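Local atomic coordinates of L-Ribose isomerase (Acinetobacter, PDB entry 4Q0S), a protein that probably interconverts the aldose L-ribose and the ketose L-ribulose at a metal site inside a cupin barrel. Residues F113-H118 and N243-D248; H117-K122 and H197-R202; Y137-S142 and K177-V182. All blocks are in the same frame, centred on the assembly; numbering follows the deposited sequence.

Contact 1: F113-H118 and N243-D248; sequences FCPPHH and NDFVSD. With CO (cobalt (II) ion), chain B; NCO (cobalt hexammine(III)), chain E; RB0 (D-ribitol), chain C.
Asn243 brings the chain up beside the carbonyl of His118, while its ND2 is hydrogen-bonded to Glu222. At Asp244 the strands become a hydrogen-bonded antiparallel pair: His118 N donates to Asp244 O at 3.0 Å, and Asp244 N returns a bond to His118 O. The side chains of this pair lie alongside each other, pointing the same way, the imidazole and carboxylate planes 28° apart and His118 CE1 3.3 Å from Asp244 OD2. His118 ND1 is buried here without a polar partner. The other carboxylate oxygen, Asp244 OD1, accepts hydrogen bonds from N3 and N4 of the cobalt hexammine at 2.9 Å each.

Phe245 faces His117 as a non-hydrogen-bonded pair. His117 CB sits over the face of the phenyl ring, 3.9 Å from its centroid, whereas the two rings are slid apart and barely overlap. With CG between the backbone N and the carbonyl carbon (chi1 67°), the imidazole reaches inward to bind cobalt(II) through NE2 at 2.3 Å. ND1 donates almost within the ring plane to Pro115 O at 2.6 Å, which fixes the rotation of the ring. Pro115 CG packs obliquely on Phe245 CE1.

Val246 N then donates a nearly straight bond to Pro116 O (3.0 Å, 166°), and CG2 rests on Pro116 CB. A water bridges the segments, donating to Pro116 O and accepting from Ser247 N, at the N-cap position of helix 248-254, and Asp248 OD2 accepts a bond from N2 of the hexammine. These contacts pair the short strand 244-245 with strand 113-118 of the cupin barrel, whose His117 supplies one ligand of the metal site.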
loop_
_atom_site.group_PDB
_atom_site.type_symbol
_atom_site.label_atom_id
_atom_site.label_comp_id
_atom_site.label_asym_id
_atom_site.label_seq_id
_atom_site.Cartn_x
_atom_site.Cartn_y
_atom_site.Cartn_z
ATOM N N PHE A 113 19.064 2.342 16.940
ATOM C CA PHE A 113 18.321 1.601 17.960
ATOM C C PHE A 113 17.317 2.399 18.783
ATOM O O PHE A 113 17.413 3.618 18.903
ATOM C CB PHE A 113 19.266 1.022 19.035
ATOM C CG PHE A 113 20.323 0.087 18.534
ATOM C CD1 PHE A 113 21.368 0.544 17.739
ATOM C CD2 PHE A 113 20.318 -1.246 18.936
ATOM C CE1 PHE A 113 22.399 -0.316 17.358
ATOM C CE2 PHE A 113 21.335 -2.111 18.563
ATOM C CZ PHE A 113 22.380 -1.650 17.773
ATOM N N CYS A 114 16.362 1.669 19.359
ATOM C CA CYS A 114 15.434 2.219 20.339
ATOM C C CYS A 114 16.209 1.547 21.492
ATOM O O CYS A 114 16.222 0.324 21.607
ATOM C CB CYS A 114 14.041 1.615 20.236
ATOM S SG CYS A 114 12.962 2.071 21.636
ATOM N N PRO A 115 16.889 2.336 22.336
ATOM C CA PRO A 115 17.691 1.826 23.456
ATOM C C PRO A 115 17.057 0.976 24.563
ATOM O O PRO A 115 15.854 1.038 24.817
ATOM C CB PRO A 115 18.340 3.096 24.000
ATOM C CG PRO A 115 17.260 4.097 23.817
ATOM C CD PRO A 115 16.775 3.802 22.406
ATOM N N PRO A 116 17.885 0.152 25.231
ATOM C CA PRO A 116 17.431 -0.715 26.319
ATOM C C PRO A 116 16.641 0.048 27.370
ATOM O O PRO A 116 17.092 1.077 27.883
ATOM C CB PRO A 116 18.737 -1.263 26.881
ATOM C CG PRO A 116 19.564 -1.433 25.653
ATOM C CD PRO A 116 19.298 -0.125 24.904
ATOM N N HIS A 117 15.462 -0.465 27.695
ATOM C CA HIS A 117 14.619 0.152 28.704
ATOM C C HIS A 117 13.489 -0.803 29.039
ATOM O O HIS A 117 13.322 -1.839 28.384
ATOM C CB HIS A 117 14.034 1.472 28.184
ATOM C CG HIS A 117 13.061 1.297 27.058
ATOM N ND1 HIS A 117 13.448 0.923 25.789
ATOM C CD2 HIS A 117 11.710 1.397 27.025
ATOM C CE1 HIS A 117 12.377 0.799 25.022
ATOM N NE2 HIS A 117 11.310 1.080 25.749
ATOM N N HIS A 118 12.728 -0.471 30.073
ATOM C CA HIS A 118 11.588 -1.291 30.439
ATOM C C HIS A 118 10.528 -0.378 31.013
ATOM O O HIS A 118 10.826 0.745 31.418
ATOM C CB HIS A 118 11.972 -2.392 31.444
ATOM C CG HIS A 118 12.107 -1.924 32.858
ATOM N ND1 HIS A 118 13.249 -1.321 33.339
ATOM C CD2 HIS A 118 11.247 -1.985 33.901
ATOM C CE1 HIS A 118 13.086 -1.032 34.618
ATOM N NE2 HIS A 118 11.879 -1.424 34.983
ATOM N N ASN A 243 9.077 5.300 31.891
ATOM C CA ASN A 243 10.204 4.902 31.057
ATOM C C ASN A 243 11.420 4.747 31.951
ATOM O O ASN A 243 11.763 5.654 32.709
ATOM C CB ASN A 243 10.513 5.949 29.982
ATOM C CG ASN A 243 9.458 6.007 28.897
ATOM O OD1 ASN A 243 8.751 5.031 28.648
ATOM N ND2 ASN A 243 9.362 7.153 28.228
ATOM N N ASP A 244 12.068 3.594 31.865
ATOM C CA ASP A 244 13.250 3.332 32.669
ATOM C C ASP A 244 14.342 2.819 31.742
ATOM O O ASP A 244 14.423 1.621 31.471
ATOM C CB ASP A 244 12.940 2.279 33.736
ATOM C CG ASP A 244 13.981 2.238 34.844
ATOM O OD1 ASP A 244 15.180 2.467 34.563
ATOM O OD2 ASP A 244 13.595 1.963 36.002
ATOM N N PHE A 245 15.167 3.731 31.241
ATOM C CA PHE A 245 16.254 3.361 30.344
ATOM C C PHE A 245 17.440 2.848 31.148
ATOM O O PHE A 245 17.746 3.379 32.217
ATOM C CB PHE A 245 16.662 4.570 29.497
ATOM C CG PHE A 245 15.615 4.984 28.506
ATOM C CD1 PHE A 245 15.600 4.442 27.222
ATOM C CD2 PHE A 245 14.599 5.860 28.872
ATOM C CE1 PHE A 245 14.585 4.764 26.321
ATOM C CE2 PHE A 245 13.576 6.190 27.978
ATOM C CZ PHE A 245 13.571 5.640 26.701
ATOM N N VAL A 246 18.092 1.807 30.639
ATOM C CA VAL A 246 19.249 1.228 31.312
ATOM C C VAL A 246 20.376 2.255 31.400
ATOM O O VAL A 246 21.054 2.362 32.424
ATOM C CB VAL A 246 19.758 -0.025 30.569
ATOM C CG1 VAL A 246 20.972 -0.596 31.281
ATOM C CG2 VAL A 246 18.655 -1.065 30.491
ATOM N N SER A 247 20.572 3.008 30.321
ATOM C CA SER A 247 21.605 4.036 30.286
ATOM C C SER A 247 20.997 5.364 30.728
ATOM O O SER A 247 19.991 5.804 30.172
ATOM C CB SER A 247 22.159 4.171 28.870
ATOM O OG SER A 247 23.273 5.043 28.852
ATOM N N ASP A 248 21.604 6.005 31.722
ATOM C CA ASP A 248 21.081 7.273 32.226
ATOM C C ASP A 248 21.069 8.375 31.177
ATOM O O ASP A 248 20.214 9.265 31.210
ATOM C CB ASP A 248 21.877 7.741 33.447
ATOM C CG ASP A 248 21.748 6.795 34.623
ATOM O OD1 ASP A 248 22.462 5.770 34.643
ATOM O OD2 ASP A 248 20.920 7.072 35.519
HETATM CO CO CO B . 9.195 0.301 25.250
HETATM CO CO NCO E . 18.434 3.938 35.902
HETATM N N1 NCO E . 17.399 3.468 37.302
HETATM N N2 NCO E . 18.822 5.499 36.713
HETATM N N3 NCO E . 18.043 2.367 35.087
HETATM N N4 NCO E . 17.001 4.710 35.111
HETATM N N5 NCO E . 19.861 3.166 36.690
HETATM N N6 NCO E . 19.471 4.415 34.501
HETATM C C1 RB0 C . 10.388 4.441 23.249
HETATM O O1 RB0 C . 10.961 5.686 23.611
HETATM C C2 RB0 C . 8.872 4.561 23.250
HETATM O O2 RB0 C . 8.391 4.641 24.590
HETATM C C3 RB0 C . 8.234 3.368 22.507
HETATM O O3 RB0 C . 6.846 3.607 22.318
HETATM C C4 RB0 C . 8.433 2.030 23.227
HETATM O O4 RB0 C . 8.720 2.255 24.599
HETATM C C5 RB0 C . 9.571 1.247 22.577
HETATM O O5 RB0 C . 9.646 -0.064 23.136
HETATM O O HOH W 1 19.050 2.904 27.794
#

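Contact 2: H117-K122 and H197-R202; sequences HHHGRK and HLHAFR. With CO (cobalt (II) ion), chain B; RB0 (D-ribitol), chain C.
The cupin metal site is assembled where His117 and His119 meet His199, three histidines that bind cobalt(II) through NE2. Glu124 and ribitol O4 and O5 complete the coordination. His117 and His199 form a hydrogen-bonded antiparallel pair, with His199 N donating to His117 O at 2.8 Å and His117 N to His199 O. Both side chains therefore leave the same face of the sheet and converge on the metal. Their rings cross at 55°, His199 CE1 lying over a face of the His117 ring; the NE2 atoms, 3.1 Å apart, both point at the cobalt ion.

His119 comes from the loop beyond the strand; its side chain runs at about a right angle to that of His199, though the ring planes are only oblique, with His119 CD2 3.5 Å from CE1 of His199, at that ring's edge. His119 ND1 is hydrogen-bonded to Asp242 O, so this ligand too is oriented from its far side. Leu198 CD2 packs obliquely on His118. A water links His119 N to His197 O. The same carbonyl, His197 O, accepts the N-H of His199 ND1 at 2.8 Å, only 3° out of the imidazole plane, and so sets the rotation of the ring.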
loop_
_atom_site.group_PDB
_atom_site.type_symbol
_atom_site.label_atom_id
_atom_site.label_comp_id
_atom_site.label_asym_id
_atom_site.label_seq_id
_atom_site.Cartn_x
_atom_site.Cartn_y
_atom_site.Cartn_z
ATOM N N HIS A 117 15.462 -0.465 27.695
ATOM C CA HIS A 117 14.619 0.152 28.704
ATOM C C HIS A 117 13.489 -0.803 29.039
ATOM O O HIS A 117 13.322 -1.839 28.384
ATOM C CB HIS A 117 14.034 1.472 28.184
ATOM C CG HIS A 117 13.061 1.297 27.058
ATOM N ND1 HIS A 117 13.448 0.923 25.789
ATOM C CD2 HIS A 117 11.710 1.397 27.025
ATOM C CE1 HIS A 117 12.377 0.799 25.022
ATOM N NE2 HIS A 117 11.310 1.080 25.749
ATOM N N HIS A 118 12.728 -0.471 30.073
ATOM C CA HIS A 118 11.588 -1.291 30.439
ATOM C C HIS A 118 10.528 -0.378 31.013
ATOM O O HIS A 118 10.826 0.745 31.418
ATOM C CB HIS A 118 11.972 -2.392 31.444
ATOM C CG HIS A 118 12.107 -1.924 32.858
ATOM N ND1 HIS A 118 13.249 -1.321 33.339
ATOM C CD2 HIS A 118 11.247 -1.985 33.901
ATOM C CE1 HIS A 118 13.086 -1.032 34.618
ATOM N NE2 HIS A 118 11.879 -1.424 34.983
ATOM N N HIS A 119 9.290 -0.852 31.023
ATOM C CA HIS A 119 8.173 -0.074 31.543
ATOM C C HIS A 119 7.552 -0.785 32.740
ATOM O O HIS A 119 7.394 -2.003 32.730
ATOM C CB HIS A 119 7.109 0.099 30.459
ATOM C CG HIS A 119 7.649 0.637 29.172
ATOM N ND1 HIS A 119 8.076 1.939 29.033
ATOM C CD2 HIS A 119 7.872 0.038 27.978
ATOM C CE1 HIS A 119 8.540 2.120 27.810
ATOM N NE2 HIS A 119 8.427 0.982 27.150
ATOM N N GLY A 120 7.195 -0.022 33.768
ATOM C CA GLY A 120 6.578 -0.631 34.928
ATOM C C GLY A 120 5.121 -0.945 34.644
ATOM O O GLY A 120 4.585 -1.943 35.138
ATOM N N ARG A 121 4.482 -0.111 33.823
ATOM C CA ARG A 121 3.065 -0.291 33.509
ATOM C C ARG A 121 2.712 -0.638 32.056
ATOM O O ARG A 121 1.753 -1.376 31.806
ATOM C CB ARG A 121 2.306 0.976 33.915
ATOM C CG ARG A 121 2.757 1.551 35.251
ATOM C CD ARG A 121 2.066 2.864 35.554
ATOM N NE ARG A 121 2.591 3.507 36.757
ATOM C CZ ARG A 121 3.847 3.926 36.895
ATOM N NH1 ARG A 121 4.719 3.771 35.907
ATOM N NH2 ARG A 121 4.230 4.514 38.020
ATOM N N LYS A 122 3.474 -0.122 31.098
ATOM C CA LYS A 122 3.156 -0.371 29.694
ATOM C C LYS A 122 3.591 -1.682 29.048
ATOM O O LYS A 122 4.770 -2.041 29.045
ATOM C CB LYS A 122 3.668 0.779 28.820
ATOM C CG LYS A 122 3.315 0.610 27.333
ATOM C CD LYS A 122 3.728 1.817 26.506
ATOM C CE LYS A 122 5.242 1.960 26.443
ATOM N NZ LYS A 122 5.636 3.202 25.726
ATOM N N HIS A 197 9.597 -5.819 31.309
ATOM C CA HIS A 197 10.623 -6.554 30.580
ATOM C C HIS A 197 11.557 -5.610 29.858
ATOM O O HIS A 197 11.109 -4.712 29.147
ATOM C CB HIS A 197 9.985 -7.495 29.560
ATOM C CG HIS A 197 9.468 -8.758 30.159
ATOM N ND1 HIS A 197 10.246 -9.888 30.290
ATOM C CD2 HIS A 197 8.273 -9.054 30.719
ATOM C CE1 HIS A 197 9.551 -10.826 30.909
ATOM N NE2 HIS A 197 8.351 -10.345 31.180
ATOM N N LEU A 198 12.856 -5.812 30.045
ATOM C CA LEU A 198 13.853 -4.998 29.368
ATOM C C LEU A 198 13.788 -5.306 27.880
ATOM O O LEU A 198 13.695 -6.466 27.477
ATOM C CB LEU A 198 15.257 -5.325 29.870
ATOM C CG LEU A 198 15.664 -4.846 31.262
ATOM C CD1 LEU A 198 16.944 -5.561 31.675
ATOM C CD2 LEU A 198 15.863 -3.332 31.249
ATOM N N HIS A 199 13.829 -4.267 27.058
ATOM C CA HIS A 199 13.797 -4.472 25.622
ATOM C C HIS A 199 14.439 -3.326 24.863
ATOM O O HIS A 199 14.572 -2.211 25.371
ATOM C CB HIS A 199 12.361 -4.698 25.130
ATOM C CG HIS A 199 11.420 -3.579 25.449
ATOM N ND1 HIS A 199 10.928 -3.355 26.717
ATOM C CD2 HIS A 199 10.899 -2.604 24.667
ATOM C CE1 HIS A 199 10.145 -2.290 26.702
ATOM N NE2 HIS A 199 10.110 -1.815 25.470
ATOM N N ALA A 200 14.861 -3.642 23.646
ATOM C CA ALA A 200 15.494 -2.703 22.742
ATOM C C ALA A 200 15.341 -3.318 21.356
ATOM O O ALA A 200 15.054 -4.509 21.226
ATOM C CB ALA A 200 16.979 -2.549 23.086
ATOM N N PHE A 201 15.506 -2.508 20.321
ATOM C CA PHE A 201 15.397 -3.026 18.974
ATOM C C PHE A 201 16.091 -2.113 17.984
ATOM O O PHE A 201 16.274 -0.926 18.243
ATOM C CB PHE A 201 13.925 -3.238 18.596
ATOM C CG PHE A 201 13.068 -2.002 18.698
ATOM C CD1 PHE A 201 13.043 -1.065 17.668
ATOM C CD2 PHE A 201 12.251 -1.798 19.811
ATOM C CE1 PHE A 201 12.209 0.061 17.744
ATOM C CE2 PHE A 201 11.416 -0.677 19.896
ATOM C CZ PHE A 201 11.395 0.252 18.859
ATOM N N ARG A 202 16.496 -2.682 16.856
ATOM C CA ARG A 202 17.174 -1.912 15.830
ATOM C C ARG A 202 16.753 -2.385 14.451
ATOM O O ARG A 202 16.134 -3.439 14.292
ATOM C CB ARG A 202 18.695 -2.092 15.923
ATOM C CG ARG A 202 19.164 -3.445 15.382
ATOM C CD ARG A 202 20.677 -3.503 15.139
ATOM N NE ARG A 202 21.053 -4.733 14.441
ATOM C CZ ARG A 202 22.283 -5.017 14.023
ATOM N NH1 ARG A 202 23.276 -4.159 14.231
ATOM N NH2 ARG A 202 22.520 -6.157 13.383
HETATM CO CO CO B . 9.195 0.301 25.250
HETATM C C1 RB0 C . 10.388 4.441 23.249
HETATM O O1 RB0 C . 10.961 5.686 23.611
HETATM C C2 RB0 C . 8.872 4.561 23.250
HETATM O O2 RB0 C . 8.391 4.641 24.590
HETATM C C3 RB0 C . 8.234 3.368 22.507
HETATM O O3 RB0 C . 6.846 3.607 22.318
HETATM C C4 RB0 C . 8.433 2.030 23.227
HETATM O O4 RB0 C . 8.720 2.255 24.599
HETATM C C5 RB0 C . 9.571 1.247 22.577
HETATM O O5 RB0 C . 9.646 -0.064 23.136
HETATM O O HOH W 2 8.774 -3.288 29.712
#

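Contact 3: Y137-S142 and K177-V182; sequences YSPTPS and KLTSYV
Tyr137 and Ser180 carry the tight part of this contact. They form a hydrogen-bonded antiparallel pair, Tyr137 N donating to Ser180 O at 2.9 Å and Ser180 N to Tyr137 O at 2.8 Å. Tyr137 CG stands between its own backbone N and carbonyl carbon (chi1 67°), a torsion that lays the phenol flat across the partner strand. Ser180 CB then sits directly above the ring, 3.5 Å from the centroid and 14° off the normal, in a CH-pi contact. The hydroxyl of Ser180 turns away from the ring to Val157 O, with Pro139 CD close beside Ser180 OG at 3.3 Å. At the far end of the phenol, Tyr137 OH is hydrogen-bonded to Pro156 O, which anchors the outer end of the ring. On the side of the backbone away from the phenol, Leu178 CB packs against Tyr137 N at 3.7 Å.

The packing thins outward. Val182 CG1 reaches Tyr137 CE1 at 4.2 Å, and Ser138 meets the second segment mainly through CB, against Lys177 O. Lys177 and Thr179 are exposed, and the lysine side chain leads away from the first segment. Between them Leu178 is the centre of an inverse gamma turn, closed by a weak bond from Thr179 N to Lys177 O, which swings the chain into strand 180-185.

That strand lies at the edge of the five-stranded sheet, paired with the end of strand 132-137. Tyr137 also touches His199 on strand 199-202 and Met193 on strand 191-193 of the other sheet, while Leu178 packs on Ala200 and Pro116.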
loop_
_atom_site.group_PDB
_atom_site.type_symbol
_atom_site.label_atom_id
_atom_site.label_comp_id
_atom_site.label_asym_id
_atom_site.label_seq_id
_atom_site.Cartn_x
_atom_site.Cartn_y
_atom_site.Cartn_z
ATOM N N TYR A 137 15.838 -8.570 24.175
ATOM C CA TYR A 137 15.077 -8.437 25.402
ATOM C C TYR A 137 15.433 -9.458 26.474
ATOM O O TYR A 137 16.117 -10.448 26.218
ATOM C CB TYR A 137 13.582 -8.546 25.104
ATOM C CG TYR A 137 13.162 -9.921 24.630
ATOM C CD1 TYR A 137 13.430 -10.343 23.332
ATOM C CD2 TYR A 137 12.498 -10.804 25.487
ATOM C CE1 TYR A 137 13.047 -11.605 22.887
ATOM C CE2 TYR A 137 12.115 -12.074 25.056
ATOM C CZ TYR A 137 12.390 -12.466 23.755
ATOM O OH TYR A 137 11.995 -13.704 23.305
ATOM N N SER A 138 14.943 -9.191 27.682
ATOM C CA SER A 138 15.149 -10.069 28.825
ATOM C C SER A 138 13.859 -10.863 28.978
ATOM O O SER A 138 12.790 -10.288 29.164
ATOM C CB SER A 138 15.403 -9.253 30.093
ATOM O OG SER A 138 15.543 -10.110 31.217
ATOM N N PRO A 139 13.947 -12.198 28.894
ATOM C CA PRO A 139 12.783 -13.078 29.021
ATOM C C PRO A 139 12.154 -13.086 30.419
ATOM O O PRO A 139 11.034 -13.575 30.599
ATOM C CB PRO A 139 13.337 -14.436 28.603
ATOM C CG PRO A 139 14.747 -14.366 29.072
ATOM C CD PRO A 139 15.174 -12.979 28.667
ATOM N N THR A 140 12.870 -12.552 31.407
ATOM C CA THR A 140 12.328 -12.481 32.762
ATOM C C THR A 140 12.027 -11.030 33.094
ATOM O O THR A 140 12.761 -10.126 32.698
ATOM C CB THR A 140 13.303 -13.041 33.834
ATOM O OG1 THR A 140 14.606 -12.488 33.641
ATOM C CG2 THR A 140 13.372 -14.543 33.758
ATOM N N PRO A 141 10.929 -10.787 33.820
ATOM C CA PRO A 141 10.579 -9.413 34.178
ATOM C C PRO A 141 11.490 -8.904 35.281
ATOM O O PRO A 141 12.223 -9.680 35.894
ATOM C CB PRO A 141 9.134 -9.542 34.644
ATOM C CG PRO A 141 9.131 -10.888 35.294
ATOM C CD PRO A 141 9.905 -11.732 34.300
ATOM N N SER A 142 11.452 -7.600 35.518
ATOM C CA SER A 142 12.250 -7.005 36.574
ATOM C C SER A 142 11.421 -7.159 37.846
ATOM O O SER A 142 10.240 -6.804 37.866
ATOM C CB SER A 142 12.488 -5.525 36.290
ATOM O OG SER A 142 11.262 -4.817 36.324
ATOM N N LYS A 177 21.986 -7.462 29.652
ATOM C CA LYS A 177 20.882 -8.299 30.118
ATOM C C LYS A 177 19.817 -8.660 29.083
ATOM O O LYS A 177 18.958 -9.507 29.345
ATOM C CB LYS A 177 20.197 -7.633 31.317
ATOM C CG LYS A 177 20.991 -7.678 32.611
ATOM C CD LYS A 177 20.233 -6.962 33.719
ATOM C CE LYS A 177 20.742 -7.345 35.101
ATOM N NZ LYS A 177 22.165 -6.982 35.322
ATOM N N LEU A 178 19.851 -8.017 27.920
ATOM C CA LEU A 178 18.863 -8.302 26.879
ATOM C C LEU A 178 19.406 -9.408 25.988
ATOM O O LEU A 178 19.648 -9.210 24.795
ATOM C CB LEU A 178 18.575 -7.037 26.057
ATOM C CG LEU A 178 17.852 -5.926 26.828
ATOM C CD1 LEU A 178 18.727 -5.419 27.975
ATOM C CD2 LEU A 178 17.506 -4.784 25.872
ATOM N N THR A 179 19.560 -10.586 26.587
ATOM C CA THR A 179 20.120 -11.753 25.920
ATOM C C THR A 179 19.214 -12.479 24.924
ATOM O O THR A 179 19.712 -13.156 24.022
ATOM C CB THR A 179 20.622 -12.756 26.979
ATOM O OG1 THR A 179 19.516 -13.214 27.765
ATOM C CG2 THR A 179 21.613 -12.074 27.907
ATOM N N SER A 180 17.900 -12.354 25.083
ATOM C CA SER A 180 16.978 -13.000 24.154
ATOM C C SER A 180 16.864 -12.152 22.894
ATOM O O SER A 180 16.906 -10.923 22.951
ATOM C CB SER A 180 15.600 -13.187 24.791
ATOM O OG SER A 180 15.607 -14.289 25.685
ATOM N N TYR A 181 16.710 -12.815 21.756
ATOM C CA TYR A 181 16.643 -12.122 20.476
ATOM C C TYR A 181 15.618 -12.735 19.539
ATOM O O TYR A 181 15.381 -13.942 19.557
ATOM C CB TYR A 181 18.024 -12.166 19.818
ATOM C CG TYR A 181 18.049 -11.870 18.334
ATOM C CD1 TYR A 181 18.277 -10.577 17.858
ATOM C CD2 TYR A 181 17.880 -12.895 17.399
ATOM C CE1 TYR A 181 18.346 -10.314 16.485
ATOM C CE2 TYR A 181 17.943 -12.643 16.032
ATOM C CZ TYR A 181 18.178 -11.355 15.581
ATOM O OH TYR A 181 18.264 -11.116 14.229
ATOM N N VAL A 182 15.020 -11.891 18.710
ATOM C CA VAL A 182 14.045 -12.339 17.733
ATOM C C VAL A 182 14.038 -11.329 16.592
ATOM O O VAL A 182 14.189 -10.126 16.815
ATOM C CB VAL A 182 12.620 -12.459 18.353
ATOM C CG1 VAL A 182 12.101 -11.095 18.784
ATOM C CG2 VAL A 182 11.683 -13.096 17.362
#

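How the contacts relate
All three contacts lie in one five-stranded antiparallel sheet of the cupin barrel, ordered 180-185, 132-137, 199-202, 113-118 and 244-245. Contact 3 joins the first two strands, contact 2 the third and fourth, and contact 1 the last two, so strand 113-118 serves both of the latter. Centres of contacts 1 and 2 are about 7 Å apart, those of 2 and 3 about 9 Å, and those of 1 and 3 about 13 Å. Along the chain, contact 3 falls within the spans bridged by the other two. Bonds from Ser138 to His197 and Leu198 connect contacts 2 and 3, joining the end of strand 132-137 to the segment leading into strand 199-202, which carries cobalt ligand His199.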